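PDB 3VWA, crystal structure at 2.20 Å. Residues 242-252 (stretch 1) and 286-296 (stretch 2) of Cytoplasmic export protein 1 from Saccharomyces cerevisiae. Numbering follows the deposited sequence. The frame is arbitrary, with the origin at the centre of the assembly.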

# COMPACT_ATOMS: atom_id res chain seq x y z
N ASN A 242 -22.01 -2.01 3.96
CA ASN A 242 -22.29 -0.98 4.96
C ASN A 242 -21.10 -0.04 5.17
O ASN A 242 -21.25 1.16 5.29
CB ASN A 242 -22.68 -1.61 6.30
CG ASN A 242 -23.95 -2.47 6.21
OD1 ASN A 242 -23.88 -3.68 5.96
ND2 ASN A 242 -25.12 -1.82 6.36
N PHE A 243 -19.90 -0.57 5.24
CA PHE A 243 -18.80 0.31 5.54
C PHE A 243 -18.56 1.35 4.40
O PHE A 243 -18.28 2.53 4.64
CB PHE A 243 -17.57 -0.47 5.92
CG PHE A 243 -16.37 0.36 6.10
CD1 PHE A 243 -16.23 1.17 7.22
CD2 PHE A 243 -15.41 0.41 5.10
CE1 PHE A 243 -15.14 1.97 7.34
CE2 PHE A 243 -14.28 1.19 5.24
CZ PHE A 243 -14.15 1.98 6.36
N TYR A 244 -18.74 0.89 3.17
CA TYR A 244 -18.57 1.69 2.03
C TYR A 244 -19.58 2.88 2.03
O TYR A 244 -19.24 3.97 1.69
CB TYR A 244 -18.76 0.80 0.81
CG TYR A 244 -18.80 1.56 -0.48
CD1 TYR A 244 -17.64 2.15 -1.01
CD2 TYR A 244 -20.00 1.72 -1.17
CE1 TYR A 244 -17.67 2.87 -2.18
CE2 TYR A 244 -20.04 2.43 -2.36
CZ TYR A 244 -18.85 3.00 -2.84
OH TYR A 244 -18.84 3.67 -4.02
N GLN A 245 -20.81 2.64 2.42
CA GLN A 245 -21.77 3.70 2.58
C GLN A 245 -21.34 4.79 3.59
O GLN A 245 -21.54 5.98 3.31
CB GLN A 245 -23.16 3.13 2.90
CG GLN A 245 -24.24 4.18 3.03
CD GLN A 245 -25.55 3.66 3.59
OE1 GLN A 245 -25.93 2.50 3.36
NE2 GLN A 245 -26.26 4.52 4.32
N GLU A 246 -20.78 4.37 4.73
CA GLU A 246 -20.20 5.29 5.71
C GLU A 246 -19.07 6.09 5.07
O GLU A 246 -19.03 7.32 5.20
CB GLU A 246 -19.59 4.54 6.91
CG GLU A 246 -20.55 3.97 7.92
CD GLU A 246 -19.81 3.14 8.97
OE1 GLU A 246 -19.24 3.71 9.92
OE2 GLU A 246 -19.81 1.90 8.84
N LEU A 247 -18.18 5.39 4.38
CA LEU A 247 -17.02 5.98 3.78
C LEU A 247 -17.39 7.07 2.80
O LEU A 247 -16.87 8.19 2.88
CB LEU A 247 -16.22 4.90 3.06
CG LEU A 247 -14.71 5.05 3.01
CD1 LEU A 247 -14.14 5.36 4.39
CD2 LEU A 247 -14.16 3.71 2.49
N ARG A 248 -18.30 6.75 1.88
CA ARG A 248 -18.81 7.68 0.89
C ARG A 248 -19.41 8.94 1.47
O ARG A 248 -19.45 9.93 0.79
CB ARG A 248 -19.96 7.06 0.13
CG ARG A 248 -19.65 6.60 -1.27
CD ARG A 248 -20.80 5.67 -1.62
NE ARG A 248 -21.59 6.12 -2.75
CZ ARG A 248 -22.82 5.69 -3.02
NH1 ARG A 248 -23.45 6.15 -4.10
NH2 ARG A 248 -23.43 4.81 -2.23
N GLU A 249 -19.91 8.87 2.70
CA GLU A 249 -20.58 9.97 3.38
C GLU A 249 -19.65 10.64 4.34
O GLU A 249 -20.04 11.54 5.08
CB GLU A 249 -21.78 9.42 4.16
CG GLU A 249 -23.00 9.27 3.28
CD GLU A 249 -24.23 8.78 4.04
OE1 GLU A 249 -24.32 8.95 5.27
OE2 GLU A 249 -25.11 8.23 3.37
N LEU A 250 -18.40 10.21 4.34
CA LEU A 250 -17.46 10.70 5.31
C LEU A 250 -17.46 12.23 5.40
O LEU A 250 -17.47 12.76 6.49
CB LEU A 250 -16.04 10.18 5.02
CG LEU A 250 -15.00 10.37 6.10
CD1 LEU A 250 -15.29 9.58 7.40
CD2 LEU A 250 -13.64 10.00 5.56
N HIS A 251 -17.47 12.92 4.26
CA HIS A 251 -17.33 14.36 4.31
C HIS A 251 -18.58 15.16 4.57
O HIS A 251 -18.56 16.36 4.52
CB HIS A 251 -16.59 14.81 3.08
CG HIS A 251 -15.23 14.21 3.00
ND1 HIS A 251 -14.28 14.47 3.94
CD2 HIS A 251 -14.66 13.30 2.10
CE1 HIS A 251 -13.16 13.79 3.64
NE2 HIS A 251 -13.39 13.07 2.51
N ILE A 252 -19.69 14.50 4.84
CA ILE A 252 -20.83 15.21 5.34
C ILE A 252 -21.00 15.02 6.82
O ILE A 252 -21.87 15.61 7.40
CB ILE A 252 -22.13 14.86 4.58
CG1 ILE A 252 -22.62 13.46 4.97
CG2 ILE A 252 -21.94 15.13 3.08
CD1 ILE A 252 -24.08 13.21 4.59
N ASN A 286 -6.30 4.25 -2.22
CA ASN A 286 -6.64 5.62 -2.60
C ASN A 286 -7.92 6.14 -1.98
O ASN A 286 -8.31 7.24 -2.27
CB ASN A 286 -6.73 5.76 -4.13
CG ASN A 286 -5.43 5.38 -4.83
OD1 ASN A 286 -4.34 5.65 -4.33
ND2 ASN A 286 -5.55 4.66 -5.93
N PHE A 287 -8.58 5.36 -1.13
CA PHE A 287 -9.78 5.86 -0.47
C PHE A 287 -9.54 5.71 1.01
O PHE A 287 -9.41 6.72 1.74
CB PHE A 287 -11.03 5.08 -0.93
CG PHE A 287 -12.32 5.83 -0.74
CD1 PHE A 287 -12.38 6.99 0.03
CD2 PHE A 287 -13.51 5.35 -1.32
CE1 PHE A 287 -13.58 7.65 0.22
CE2 PHE A 287 -14.71 6.03 -1.15
CZ PHE A 287 -14.75 7.17 -0.37
N ILE A 288 -9.45 4.46 1.47
CA ILE A 288 -9.33 4.23 2.91
C ILE A 288 -8.08 4.87 3.55
O ILE A 288 -8.20 5.64 4.53
CB ILE A 288 -9.47 2.71 3.28
CG1 ILE A 288 -10.83 2.18 2.85
CG2 ILE A 288 -9.28 2.52 4.75
CD1 ILE A 288 -11.00 0.67 2.97
N ILE A 289 -6.90 4.56 3.03
CA ILE A 289 -5.65 5.03 3.64
C ILE A 289 -5.51 6.57 3.73
O ILE A 289 -5.11 7.09 4.76
CB ILE A 289 -4.38 4.43 2.95
CG1 ILE A 289 -4.19 2.92 3.27
CG2 ILE A 289 -3.16 5.13 3.46
CD1 ILE A 289 -3.09 2.28 2.43
N PRO A 290 -5.75 7.30 2.62
CA PRO A 290 -5.64 8.72 2.70
C PRO A 290 -6.66 9.35 3.63
O PRO A 290 -6.31 10.31 4.30
CB PRO A 290 -5.83 9.21 1.23
CG PRO A 290 -6.07 8.02 0.39
CD PRO A 290 -6.06 6.79 1.27
N GLU A 291 -7.90 8.84 3.69
CA GLU A 291 -8.86 9.35 4.69
C GLU A 291 -8.43 9.09 6.14
O GLU A 291 -8.52 10.01 6.99
CB GLU A 291 -10.29 8.80 4.46
CG GLU A 291 -10.90 9.14 3.11
CD GLU A 291 -11.23 10.63 2.90
OE1 GLU A 291 -10.79 11.51 3.70
OE2 GLU A 291 -11.95 10.93 1.93
N LEU A 292 -7.96 7.88 6.45
CA LEU A 292 -7.38 7.64 7.79
C LEU A 292 -6.26 8.57 8.08
O LEU A 292 -6.18 9.16 9.15
CB LEU A 292 -6.74 6.25 7.89
CG LEU A 292 -7.24 5.34 8.99
CD1 LEU A 292 -6.47 4.02 9.16
CD2 LEU A 292 -7.54 6.05 10.32
N CYS A 293 -5.33 8.67 7.15
CA CYS A 293 -4.19 9.56 7.33
C CYS A 293 -4.67 10.96 7.69
O CYS A 293 -4.20 11.53 8.67
CB CYS A 293 -3.30 9.58 6.10
SG CYS A 293 -2.35 8.04 5.86
N GLU A 294 -5.65 11.49 6.97
CA GLU A 294 -6.22 12.79 7.32
C GLU A 294 -6.75 12.83 8.75
O GLU A 294 -6.56 13.82 9.48
CB GLU A 294 -7.35 13.18 6.33
CG GLU A 294 -6.85 13.82 5.06
CD GLU A 294 -5.95 15.01 5.39
OE1 GLU A 294 -6.39 15.88 6.19
OE2 GLU A 294 -4.81 15.02 4.89
N ILE A 295 -7.45 11.77 9.16
CA ILE A 295 -8.01 11.76 10.52
C ILE A 295 -6.93 11.66 11.56
O ILE A 295 -7.03 12.30 12.59
CB ILE A 295 -9.11 10.72 10.70
CG1 ILE A 295 -10.37 11.23 9.99
CG2 ILE A 295 -9.42 10.51 12.21
CD1 ILE A 295 -11.06 10.17 9.16
N ILE A 296 -5.86 10.91 11.24
CA ILE A 296 -4.71 10.80 12.11
C ILE A 296 -3.99 12.14 12.36
O ILE A 296 -3.61 12.46 13.51
CB ILE A 296 -3.66 9.76 11.63
CG1 ILE A 296 -4.18 8.32 11.82
CG2 ILE A 296 -2.38 9.93 12.43
CD1 ILE A 296 -3.41 7.26 11.06

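The two stretches meet mainly through apolar side chains, with one polar link at the far end of the contact. The axes of helix 242-248 and helix 286-296 come no closer than 11.5 Å and cross at 54°, so the gap is bridged by side chains rather than by close backbone packing. The nearest CA atoms bear this out: Leu247 CA and Ile288 CA lie 7.9 Å apart, and Leu250 CA and Glu291 CA 8.7 Å. Together the stretches bury 397 Å² against each other.

Among the apolar contacts, Leu247 is central to the first stretch. Its CA-to-CB bond points toward the second helix, and its side chain touches two consecutive residues there: Leu247 CD2 sits 3.7 Å from Ile288 CG1, while Leu247 CG packs against Phe287. Ile288 is also met by Phe243, whose CA-to-CB bond runs sideways but whose ring end reaches across. Phe243 CE2 comes within 4.0 Å of Ile288 CD1, and that methyl lies near the ring plane, so the contact is made at the edge of the ring. Tyr244 adds a looser approach, with its CE1 4.5 Å from Phe287 CE2. Further along, Leu250 CD2 lies 4.4 Å from Ile295 CD1.

The one CH-pi interaction involves Phe287, the residue with the largest area covered by the opposing stretch (77 Å²). Leu247 CG stands 4.0 Å from the centroid of the Phe287 ring (CG, CD1, CD2, CE1, CE2 and CZ), only 13° off the ring normal. Both measures place the leucine methine squarely over one face, where its C-H can meet the pi cloud. The backbone also comes near this ring, Arg248 N being 4.2 Å from Phe287 CZ.

The polar link joins His251 to Glu291. His251 NE2 donates a hydrogen bond to Glu291 OE2 at 2.6 Å, with an N-H...acceptor angle of 149°; the distance is short and the angle moderately bent. The acceptor lies near the imidazole plane, as expected for an in-plane N-H. The histidine's CA-to-CB bond is directed sideways, and the side chain, with chi1 in the m well, brings NE2 to the carboxylate. Glu291 points toward the first stretch, with chi1 and chi2 both m.

That carboxylate also has an apolar neighbour, since Leu250 CD2 is 3.6 Å from Glu291 CD. Glu291 therefore combines a hydrogen bond to His251 with van der Waals contact to Leu250, joining the polar and apolar parts of the contact.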